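Local coordinates for N-deoxyribosyltransferase (Bacillus psychrosaccharolyticus, PDB 6EVS) that catalyses transfer of 2-deoxyribose between nucleobases, as a nucleoside 2-deoxyribosyltransferase used to synthesise modified nucleosides, at the interface of chains A and B. Coordinates in Å, arbitrary orientation; residue numbers count along the deposited sequence, not the author numbering. Chains: chain A/B, N-deoxyribosyltransferase.

Contact 1: the interface of chains A and B. Residues chain A 86, 90-91, 109, 113; chain B 56, 60, 84.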
loop_
_atom_site.group_PDB
_atom_site.type_symbol
_atom_site.label_atom_id
_atom_site.label_comp_id
_atom_site.label_asym_id
_atom_site.label_seq_id
_atom_site.Cartn_x
_atom_site.Cartn_y
_atom_site.Cartn_z
ATOM N N LEU A 86 1.347 -13.800 -8.469
ATOM C CA LEU A 86 1.839 -14.060 -7.107
ATOM C C LEU A 86 2.664 -12.892 -6.579
ATOM O O LEU A 86 2.595 -12.575 -5.390
ATOM C CB LEU A 86 2.664 -15.358 -7.061
ATOM C CG LEU A 86 1.925 -16.621 -7.497
ATOM C CD1 LEU A 86 2.935 -17.752 -7.717
ATOM C CD2 LEU A 86 0.885 -17.025 -6.454
ATOM N N TYR A 90 1.576 -10.826 -3.234
ATOM C CA TYR A 90 2.465 -10.638 -2.093
ATOM C C TYR A 90 2.487 -9.183 -1.648
ATOM O O TYR A 90 2.326 -8.886 -0.458
ATOM C CB TYR A 90 3.874 -11.107 -2.457
ATOM C CG TYR A 90 4.849 -10.981 -1.307
ATOM C CD1 TYR A 90 4.775 -11.838 -0.215
ATOM C CD2 TYR A 90 5.840 -10.006 -1.312
ATOM C CE1 TYR A 90 5.678 -11.743 0.840
ATOM C CE2 TYR A 90 6.735 -9.894 -0.254
ATOM C CZ TYR A 90 6.653 -10.767 0.804
ATOM O OH TYR A 90 7.536 -10.641 1.849
ATOM N N ILE A 91 2.677 -8.253 -2.591
ATOM C CA ILE A 91 2.648 -6.837 -2.209
ATOM C C ILE A 91 1.271 -6.444 -1.689
ATOM O O ILE A 91 1.161 -5.630 -0.764
ATOM C CB ILE A 91 3.090 -5.926 -3.368
ATOM C CG1 ILE A 91 4.476 -6.343 -3.896
ATOM C CG2 ILE A 91 3.077 -4.426 -2.903
ATOM C CD1 ILE A 91 5.561 -6.405 -2.799
ATOM N N MET A 109 12.343 -16.062 -5.639
ATOM C CA MET A 109 11.402 -14.967 -5.378
ATOM C C MET A 109 10.026 -15.517 -5.026
ATOM O O MET A 109 9.332 -14.956 -4.172
ATOM C CB MET A 109 11.324 -14.001 -6.569
ATOM C CG MET A 109 12.683 -13.393 -6.962
ATOM S SD MET A 109 13.533 -12.550 -5.592
ATOM C CE MET A 109 12.394 -11.177 -5.315
ATOM N N SER A 113 8.301 -16.007 -0.892
ATOM C CA SER A 113 7.094 -15.184 -0.816
ATOM C C SER A 113 5.854 -15.966 -0.437
ATOM O O SER A 113 4.775 -15.372 -0.359
ATOM C CB SER A 113 6.772 -14.534 -2.175
ATOM O OG SER A 113 7.896 -14.012 -2.820
ATOM N N PHE B 56 16.445 -12.649 -1.490
ATOM C CA PHE B 56 15.081 -12.140 -1.615
ATOM C C PHE B 56 14.939 -10.772 -0.955
ATOM O O PHE B 56 14.364 -9.837 -1.537
ATOM C CB PHE B 56 14.106 -13.143 -0.999
ATOM C CG PHE B 56 12.690 -12.674 -1.001
ATOM C CD1 PHE B 56 11.892 -12.855 -2.131
ATOM C CD2 PHE B 56 12.149 -12.031 0.103
ATOM C CE1 PHE B 56 10.582 -12.410 -2.146
ATOM C CE2 PHE B 56 10.838 -11.584 0.089
ATOM C CZ PHE B 56 10.051 -11.783 -1.040
ATOM N N LEU B 60 14.084 -7.487 -3.135
ATOM C CA LEU B 60 12.834 -6.795 -2.838
ATOM C C LEU B 60 13.096 -5.386 -2.312
ATOM O O LEU B 60 12.443 -4.426 -2.737
ATOM C CB LEU B 60 12.023 -7.604 -1.825
ATOM C CG LEU B 60 10.511 -7.749 -2.011
ATOM C CD1 LEU B 60 9.835 -7.872 -0.675
ATOM C CD2 LEU B 60 9.915 -6.614 -2.846
ATOM N N TRP B 84 7.464 -12.270 -11.453
ATOM C CA TRP B 84 7.138 -11.946 -10.062
ATOM C C TRP B 84 7.538 -10.513 -9.712
ATOM O O TRP B 84 6.758 -9.763 -9.105
ATOM C CB TRP B 84 7.851 -12.954 -9.134
ATOM C CG TRP B 84 7.388 -12.892 -7.671
ATOM C CD1 TRP B 84 6.482 -13.718 -7.059
ATOM C CD2 TRP B 84 7.839 -11.981 -6.666
ATOM N NE1 TRP B 84 6.326 -13.360 -5.739
ATOM C CE2 TRP B 84 7.147 -12.296 -5.471
ATOM C CE3 TRP B 84 8.749 -10.924 -6.658
ATOM C CZ2 TRP B 84 7.334 -11.588 -4.284
ATOM C CZ3 TRP B 84 8.925 -10.205 -5.468
ATOM C CH2 TRP B 84 8.228 -10.552 -4.301
#
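B:Trp84 is inserted among A:Tyr90, A:Met109 and A:Ser113 of the neighbouring subunit, an aromatic contact in the dimer unit of this nucleoside 2-deoxyribosyltransferase. The benzo part of the indole does most of the touching. Its CZ2 meets CD2 of A:Tyr90 at 3.7 Å, the two side chains running at a slant to each other, and CB of A:Ser113 packs on the same CZ2 at 3.7 Å. A:Met109 crosses the indole at about a right angle: its methyl CE lies 3.6 Å from CZ3 of B:Trp84, and its backbone carbonyl O stands 3.6 Å above one indole face, toward the rim. The methionine chain is bent at chi2 (-55°) and chi3 (-66°), and the same methyl also touches CD1 of B:Phe56 at 3.6 Å. B:Phe56 and A:Tyr90 approach from opposite directions, CE2 of the tyrosine coming in the plane of the phenyl ring at its edge. One turn along helix 49-65, CD1 of B:Leu60 packs on this same CE2 at 3.7 Å. Farther out, A:Leu86 backs the pyrrole side of the indole, its carbonyl C lying 3.9 Å from CD1 of B:Trp84. In helix 80-91 it lies one turn before A:Tyr90, whose ring is directed toward chain B with CG opposite the backbone N (chi1 -178°).

Contact 2: the interface of chains A and B. Residues chain A 55-56, 59, 85; chain B 108-109.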
loop_
_atom_site.group_PDB
_atom_site.type_symbol
_atom_site.label_atom_id
_atom_site.label_comp_id
_atom_site.label_asym_id
_atom_site.label_seq_id
_atom_site.Cartn_x
_atom_site.Cartn_y
_atom_site.Cartn_z
ATOM N N VAL A 55 -10.400 -8.028 -18.913
ATOM C CA VAL A 55 -9.854 -9.227 -18.286
ATOM C C VAL A 55 -8.796 -8.848 -17.258
ATOM O O VAL A 55 -8.808 -9.334 -16.118
ATOM C CB VAL A 55 -9.294 -10.183 -19.352
ATOM C CG1 VAL A 55 -8.390 -11.229 -18.686
ATOM C CG2 VAL A 55 -10.431 -10.858 -20.120
ATOM N N PHE A 56 -7.854 -7.989 -17.649
ATOM C CA PHE A 56 -6.853 -7.510 -16.702
ATOM C C PHE A 56 -7.512 -6.894 -15.474
ATOM O O PHE A 56 -7.209 -7.266 -14.335
ATOM C CB PHE A 56 -5.937 -6.493 -17.383
ATOM C CG PHE A 56 -4.847 -5.976 -16.487
ATOM C CD1 PHE A 56 -3.641 -6.668 -16.351
ATOM C CD2 PHE A 56 -5.025 -4.817 -15.789
ATOM C CE1 PHE A 56 -2.627 -6.180 -15.514
ATOM C CE2 PHE A 56 -4.020 -4.321 -14.925
ATOM C CZ PHE A 56 -2.822 -5.020 -14.792
ATOM N N ASP A 59 -9.462 -9.456 -13.353
ATOM C CA ASP A 59 -8.553 -10.377 -12.668
ATOM C C ASP A 59 -7.917 -9.701 -11.462
ATOM O O ASP A 59 -7.959 -10.228 -10.340
ATOM C CB ASP A 59 -7.470 -10.865 -13.636
ATOM C CG ASP A 59 -7.971 -11.942 -14.603
ATOM O OD1 ASP A 59 -9.165 -12.315 -14.531
ATOM O OD2 ASP A 59 -7.163 -12.408 -15.427
ATOM N N GLU A 85 1.013 -12.650 -11.008
ATOM C CA GLU A 85 -0.079 -12.555 -10.042
ATOM C C GLU A 85 0.371 -12.905 -8.631
ATOM O O GLU A 85 -0.193 -12.376 -7.669
ATOM C CB GLU A 85 -1.238 -13.457 -10.468
ATOM C CG GLU A 85 -1.838 -12.996 -11.798
ATOM C CD GLU A 85 -2.854 -13.965 -12.361
ATOM O OE1 GLU A 85 -2.790 -15.185 -12.072
ATOM O OE2 GLU A 85 -3.718 -13.492 -13.119
ATOM N N LEU B 108 -0.774 -11.178 -21.055
ATOM C CA LEU B 108 -1.648 -10.022 -20.844
ATOM C C LEU B 108 -1.291 -9.240 -19.569
ATOM O O LEU B 108 -1.224 -7.999 -19.578
ATOM C CB LEU B 108 -3.092 -10.530 -20.796
ATOM C CG LEU B 108 -4.341 -9.662 -20.608
ATOM C CD1 LEU B 108 -5.388 -10.110 -21.603
ATOM C CD2 LEU B 108 -4.871 -9.805 -19.192
ATOM N N MET B 109 -1.085 -9.946 -18.451
ATOM C CA MET B 109 -0.882 -9.239 -17.189
ATOM C C MET B 109 0.374 -8.380 -17.228
ATOM O O MET B 109 0.424 -7.323 -16.588
ATOM C CB MET B 109 -0.816 -10.220 -16.013
ATOM C CG MET B 109 -1.958 -11.224 -15.985
ATOM S SD MET B 109 -3.586 -10.441 -15.973
ATOM C CE MET B 109 -3.728 -9.978 -14.235
#
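B:Met109 projects from the neighbouring subunit between helix 49-65 and helix 80-91 of chain A, where it meets A:Phe56, A:Asp59 and A:Glu85. Against A:Phe56 the methionine runs at a slant. It meets the ring at its rim: CA of B:Met109 lies in the ring plane at the edge, and the sulfur SD sits 3.8 Å from CD1. The methionine's carbonyl O comes to 3.4 Å from CE1 of the same ring. The side chain is kinked twice, at chi2 (-56°) and chi3 (-79°), which brings the methyl to the two acids while it stays beside the phenyl rim. There it crosses both acidic side chains at about a right angle, with CE 3.7 Å from the carboxylate oxygen OE2 of A:Glu85 and 3.9 Å from CB of A:Asp59. In this family the glutamate corresponds to the catalytic nucleophile, and a methionine lent by the partner subunit borders the nucleoside pocket; the aspartate probably belongs to the same site. A:Glu85 reaches the methyl with a chain extended beyond CG (chi2 172°). Dimerisation would thus complete the active site with an apolar group. Beside the methionine, B:Leu108 crosses A:Val55 at about a right angle and inserts one branch against helix 49-65. Its methyl CD2 lies 3.8 Å from CG1 of A:Val55 and 3.9 Å from CB of A:Phe56.

Contact 3: the interface of chains A and B. Residues chain A 56, 60, 84, 88; chain B 90-91, 109, 113.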
loop_
_atom_site.group_PDB
_atom_site.type_symbol
_atom_site.label_atom_id
_atom_site.label_comp_id
_atom_site.label_asym_id
_atom_site.label_seq_id
_atom_site.Cartn_x
_atom_site.Cartn_y
_atom_site.Cartn_z
ATOM N N PHE A 56 -7.854 -7.989 -17.649
ATOM C CA PHE A 56 -6.853 -7.510 -16.702
ATOM C C PHE A 56 -7.512 -6.894 -15.474
ATOM O O PHE A 56 -7.209 -7.266 -14.335
ATOM C CB PHE A 56 -5.937 -6.493 -17.383
ATOM C CG PHE A 56 -4.847 -5.976 -16.487
ATOM C CD1 PHE A 56 -3.641 -6.668 -16.351
ATOM C CD2 PHE A 56 -5.025 -4.817 -15.789
ATOM C CE1 PHE A 56 -2.627 -6.180 -15.514
ATOM C CE2 PHE A 56 -4.020 -4.321 -14.925
ATOM C CZ PHE A 56 -2.822 -5.020 -14.792
ATOM N N LEU A 60 -7.306 -8.531 -11.685
ATOM C CA LEU A 60 -6.675 -7.788 -10.598
ATOM C C LEU A 60 -7.679 -7.445 -9.497
ATOM O O LEU A 60 -7.391 -7.618 -8.306
ATOM C CB LEU A 60 -6.021 -6.520 -11.151
ATOM C CG LEU A 60 -5.103 -5.729 -10.221
ATOM C CD1 LEU A 60 -4.020 -6.638 -9.624
ATOM C CD2 LEU A 60 -4.482 -4.554 -10.966
ATOM N N TRP A 84 3.494 -13.348 -12.183
ATOM C CA TRP A 84 3.121 -11.939 -12.004
ATOM C C TRP A 84 2.030 -11.793 -10.948
ATOM O O TRP A 84 2.104 -10.922 -10.059
ATOM C CB TRP A 84 2.675 -11.372 -13.371
ATOM C CG TRP A 84 2.429 -9.872 -13.423
ATOM C CD1 TRP A 84 3.274 -8.916 -13.924
ATOM C CD2 TRP A 84 1.266 -9.173 -12.956
ATOM N NE1 TRP A 84 2.716 -7.661 -13.774
ATOM C CE2 TRP A 84 1.479 -7.791 -13.200
ATOM C CE3 TRP A 84 0.060 -9.577 -12.372
ATOM C CZ2 TRP A 84 0.524 -6.807 -12.878
ATOM C CZ3 TRP A 84 -0.891 -8.578 -12.028
ATOM C CH2 TRP A 84 -0.640 -7.219 -12.284
ATOM N N ALA A 88 2.220 -9.641 -7.437
ATOM C CA ALA A 88 1.207 -8.663 -7.052
ATOM C C ALA A 88 0.534 -9.052 -5.739
ATOM O O ALA A 88 0.379 -8.218 -4.832
ATOM C CB ALA A 88 0.170 -8.514 -8.170
ATOM N N TYR B 90 4.526 -3.359 -10.059
ATOM C CA TYR B 90 3.271 -2.712 -10.426
ATOM C C TYR B 90 2.470 -2.319 -9.194
ATOM O O TYR B 90 2.011 -1.176 -9.084
ATOM C CB TYR B 90 2.452 -3.636 -11.328
ATOM C CG TYR B 90 1.135 -3.017 -11.758
ATOM C CD1 TYR B 90 1.119 -1.909 -12.586
ATOM C CD2 TYR B 90 -0.085 -3.550 -11.350
ATOM C CE1 TYR B 90 -0.081 -1.343 -13.020
ATOM C CE2 TYR B 90 -1.297 -2.981 -11.777
ATOM C CZ TYR B 90 -1.275 -1.886 -12.600
ATOM O OH TYR B 90 -2.464 -1.305 -13.015
ATOM N N ILE B 91 2.304 -3.244 -8.239
ATOM C CA ILE B 91 1.530 -2.903 -7.036
ATOM C C ILE B 91 2.262 -1.891 -6.179
ATOM O O ILE B 91 1.629 -1.026 -5.546
ATOM C CB ILE B 91 1.184 -4.164 -6.227
ATOM C CG1 ILE B 91 0.451 -5.162 -7.111
ATOM C CG2 ILE B 91 0.306 -3.792 -5.023
ATOM C CD1 ILE B 91 -0.898 -4.576 -7.696
ATOM N N MET B 109 -1.085 -9.946 -18.451
ATOM C CA MET B 109 -0.882 -9.239 -17.189
ATOM C C MET B 109 0.374 -8.380 -17.228
ATOM O O MET B 109 0.424 -7.323 -16.588
ATOM C CB MET B 109 -0.816 -10.220 -16.013
ATOM C CG MET B 109 -1.958 -11.224 -15.985
ATOM S SD MET B 109 -3.586 -10.441 -15.973
ATOM C CE MET B 109 -3.728 -9.978 -14.235
ATOM N N SER B 113 0.342 -4.009 -17.755
ATOM C CA SER B 113 0.853 -3.307 -16.586
ATOM C C SER B 113 2.018 -2.387 -16.915
ATOM O O SER B 113 2.378 -1.551 -16.084
ATOM C CB SER B 113 1.266 -4.321 -15.509
ATOM O OG SER B 113 2.347 -5.127 -15.926
#
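A:Trp84 and B:Tyr90 form the dense part of this contact in the dimer unit, with A:Leu60 and the A:Ala88 and B:Ile91 pair beside them. The indole and the phenol cross at a slant, CZ2 of A:Trp84 lying 3.6 Å from CD2 of B:Tyr90. On the next atom of the phenol rim, CE2, the methyl CD2 of A:Leu60 arrives in the ring plane at 3.6 Å. A:Ala88 packs as tightly, its CB 3.5 Å from CG1 of B:Ile91. A:Phe56 extends this aromatic row more loosely: it meets B:Tyr90 from the opposite direction, with CE2 of the tyrosine at the edge of its ring and 3.9 Å from CZ. B:Met109 is also less closely applied to the indole. It crosses A:Trp84 at about a right angle, CB 3.8 Å from CE3, while its carbonyl O lies above one indole face near the rim. The polar corner is likewise looser. A:Trp84 NE1 donates to the hydroxyl OG of B:Ser113, but this hydrogen bond is weak, bent to 127° at the hydrogen. B:Ser113 keeps its hydroxyl between the backbone N and the carbonyl carbon (chi1 65°), turned to its own helix. From there OG donates to the carbonyl O of B:Met109 at 3.0 Å, in the carbonyl plane and on a lone pair, with a C=O...OG angle of 140°.

Contact 4: the interface of chains A and B. Residues chain A 79-80, 83-84, 110; chain B 80, 83-84.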
loop_
_atom_site.group_PDB
_atom_site.type_symbol
_atom_site.label_atom_id
_atom_site.label_comp_id
_atom_site.label_asym_id
_atom_site.label_seq_id
_atom_site.Cartn_x
_atom_site.Cartn_y
_atom_site.Cartn_z
ATOM N N ASP A 79 4.277 -19.993 -17.018
ATOM C CA ASP A 79 3.894 -19.504 -15.709
ATOM C C ASP A 79 4.086 -18.000 -15.564
ATOM O O ASP A 79 4.108 -17.492 -14.438
ATOM C CB ASP A 79 4.684 -20.255 -14.635
ATOM C CG ASP A 79 4.138 -21.643 -14.391
ATOM O OD1 ASP A 79 2.953 -21.878 -14.698
ATOM O OD2 ASP A 79 4.889 -22.496 -13.889
ATOM N N THR A 80 4.222 -17.284 -16.681
ATOM C CA THR A 80 4.566 -15.863 -16.632
ATOM C C THR A 80 3.473 -15.046 -15.941
ATOM O O THR A 80 3.734 -14.313 -14.972
ATOM C CB THR A 80 4.821 -15.372 -18.064
ATOM O OG1 THR A 80 5.635 -16.340 -18.739
ATOM C CG2 THR A 80 5.560 -14.066 -18.067
ATOM N N ALA A 83 3.112 -16.140 -12.273
ATOM C CA ALA A 83 4.186 -15.578 -11.453
ATOM C C ALA A 83 3.948 -14.094 -11.167
ATOM O O ALA A 83 4.150 -13.628 -10.036
ATOM C CB ALA A 83 5.532 -15.785 -12.156
ATOM N N TRP A 84 3.494 -13.348 -12.183
ATOM C CA TRP A 84 3.121 -11.939 -12.004
ATOM C C TRP A 84 2.030 -11.793 -10.948
ATOM O O TRP A 84 2.104 -10.922 -10.059
ATOM C CB TRP A 84 2.675 -11.372 -13.371
ATOM C CG TRP A 84 2.429 -9.872 -13.423
ATOM C CD1 TRP A 84 3.274 -8.916 -13.924
ATOM C CD2 TRP A 84 1.266 -9.173 -12.956
ATOM N NE1 TRP A 84 2.716 -7.661 -13.774
ATOM C CE2 TRP A 84 1.479 -7.791 -13.200
ATOM C CE3 TRP A 84 0.060 -9.577 -12.372
ATOM C CZ2 TRP A 84 0.524 -6.807 -12.878
ATOM C CZ3 TRP A 84 -0.891 -8.578 -12.028
ATOM C CH2 TRP A 84 -0.640 -7.219 -12.284
ATOM N N ILE A 110 9.654 -16.657 -5.610
ATOM C CA ILE A 110 8.364 -17.273 -5.316
ATOM C C ILE A 110 8.413 -18.058 -4.010
ATOM O O ILE A 110 7.548 -17.893 -3.138
ATOM C CB ILE A 110 7.931 -18.159 -6.500
ATOM C CG1 ILE A 110 7.554 -17.275 -7.698
ATOM C CG2 ILE A 110 6.782 -19.068 -6.090
ATOM C CD1 ILE A 110 7.141 -18.061 -8.924
ATOM N N THR B 80 10.233 -16.538 -14.657
ATOM C CA THR B 80 9.307 -16.619 -13.525
ATOM C C THR B 80 9.703 -15.656 -12.399
ATOM O O THR B 80 8.831 -15.031 -11.770
ATOM C CB THR B 80 9.210 -18.080 -13.051
ATOM O OG1 THR B 80 7.949 -18.319 -12.423
ATOM C CG2 THR B 80 10.283 -18.414 -12.084
ATOM N N ALA B 83 8.982 -12.150 -13.882
ATOM C CA ALA B 83 7.542 -11.903 -13.871
ATOM C C ALA B 83 7.058 -11.510 -12.471
ATOM O O ALA B 83 6.310 -10.542 -12.309
ATOM C CB ALA B 83 6.799 -13.143 -14.385
ATOM N N TRP B 84 7.464 -12.270 -11.453
ATOM C CA TRP B 84 7.138 -11.946 -10.062
ATOM C C TRP B 84 7.538 -10.513 -9.712
ATOM O O TRP B 84 6.758 -9.763 -9.105
ATOM C CB TRP B 84 7.851 -12.954 -9.134
ATOM C CG TRP B 84 7.388 -12.892 -7.671
ATOM C CD1 TRP B 84 6.482 -13.718 -7.059
ATOM C CD2 TRP B 84 7.839 -11.981 -6.666
ATOM N NE1 TRP B 84 6.326 -13.360 -5.739
ATOM C CE2 TRP B 84 7.147 -12.296 -5.471
ATOM C CE3 TRP B 84 8.749 -10.924 -6.658
ATOM C CZ2 TRP B 84 7.334 -11.588 -4.284
ATOM C CZ3 TRP B 84 8.925 -10.205 -5.468
ATOM C CH2 TRP B 84 8.228 -10.552 -4.301
#
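This is a symmetric helix-to-helix interface, in which the N-terminal turns of helix 80-91 of chain A and its counterpart in chain B pack across the two-fold axis and join two subunits of the hexamer. The small residue at the crossing lets the backbones come close. A:Ala83 and B:Ala83 meet methyl to methyl, CB to CB at 3.7 Å. Each methyl also packs on the first turn of the opposite helix: CB of B:Ala83 is 3.3 Å from the carbonyl O of A:Thr80, and CB of A:Ala83 is 3.4 Å from O of B:Thr80. One residue on, CA of B:Trp84 rests 3.4 Å from the carbonyl O of A:Ala83. A:Ile110 closes the flank. Its CG1 lies 3.8 Å from the pyrrole carbon CD1 of B:Trp84, the two side chains passing in opposite directions, and its CD1 lies 3.6 Å from the hydroxyl OG1 of B:Thr80. That hydroxyl, opposite the backbone N (chi1 -153°), also touches CB of A:Ala83 at 3.5 Å. A:Thr80 instead turns its CG2 to CB of B:Ala83. By fixing the spacing of the paired helices, this crossing probably sets the register in which each tryptophan enters the partner and each catalytic glutamate comes beside the partner's methionine.

Contacts 1 and 3 are largely two-fold counterparts, their C-alpha centres about 12 Å apart, and contact 4 lies about 9 Å from contact 1 and 11 Å from contact 3, at the helix crossing. Contact 4 shares B:Trp84 with contact 1 and A:Trp84 with contact 3, so one helix pair feeds both aromatic patches. Contact 2 is about 6 Å from contact 3, with A:Phe56 and B:Met109 in common, and about 17 Å from contact 1. Helices 49-65 and 80-91 thus connect dimer packing to the catalytic glutamate and the neighbouring aspartate, so catalysis probably depends on the assembled dimer.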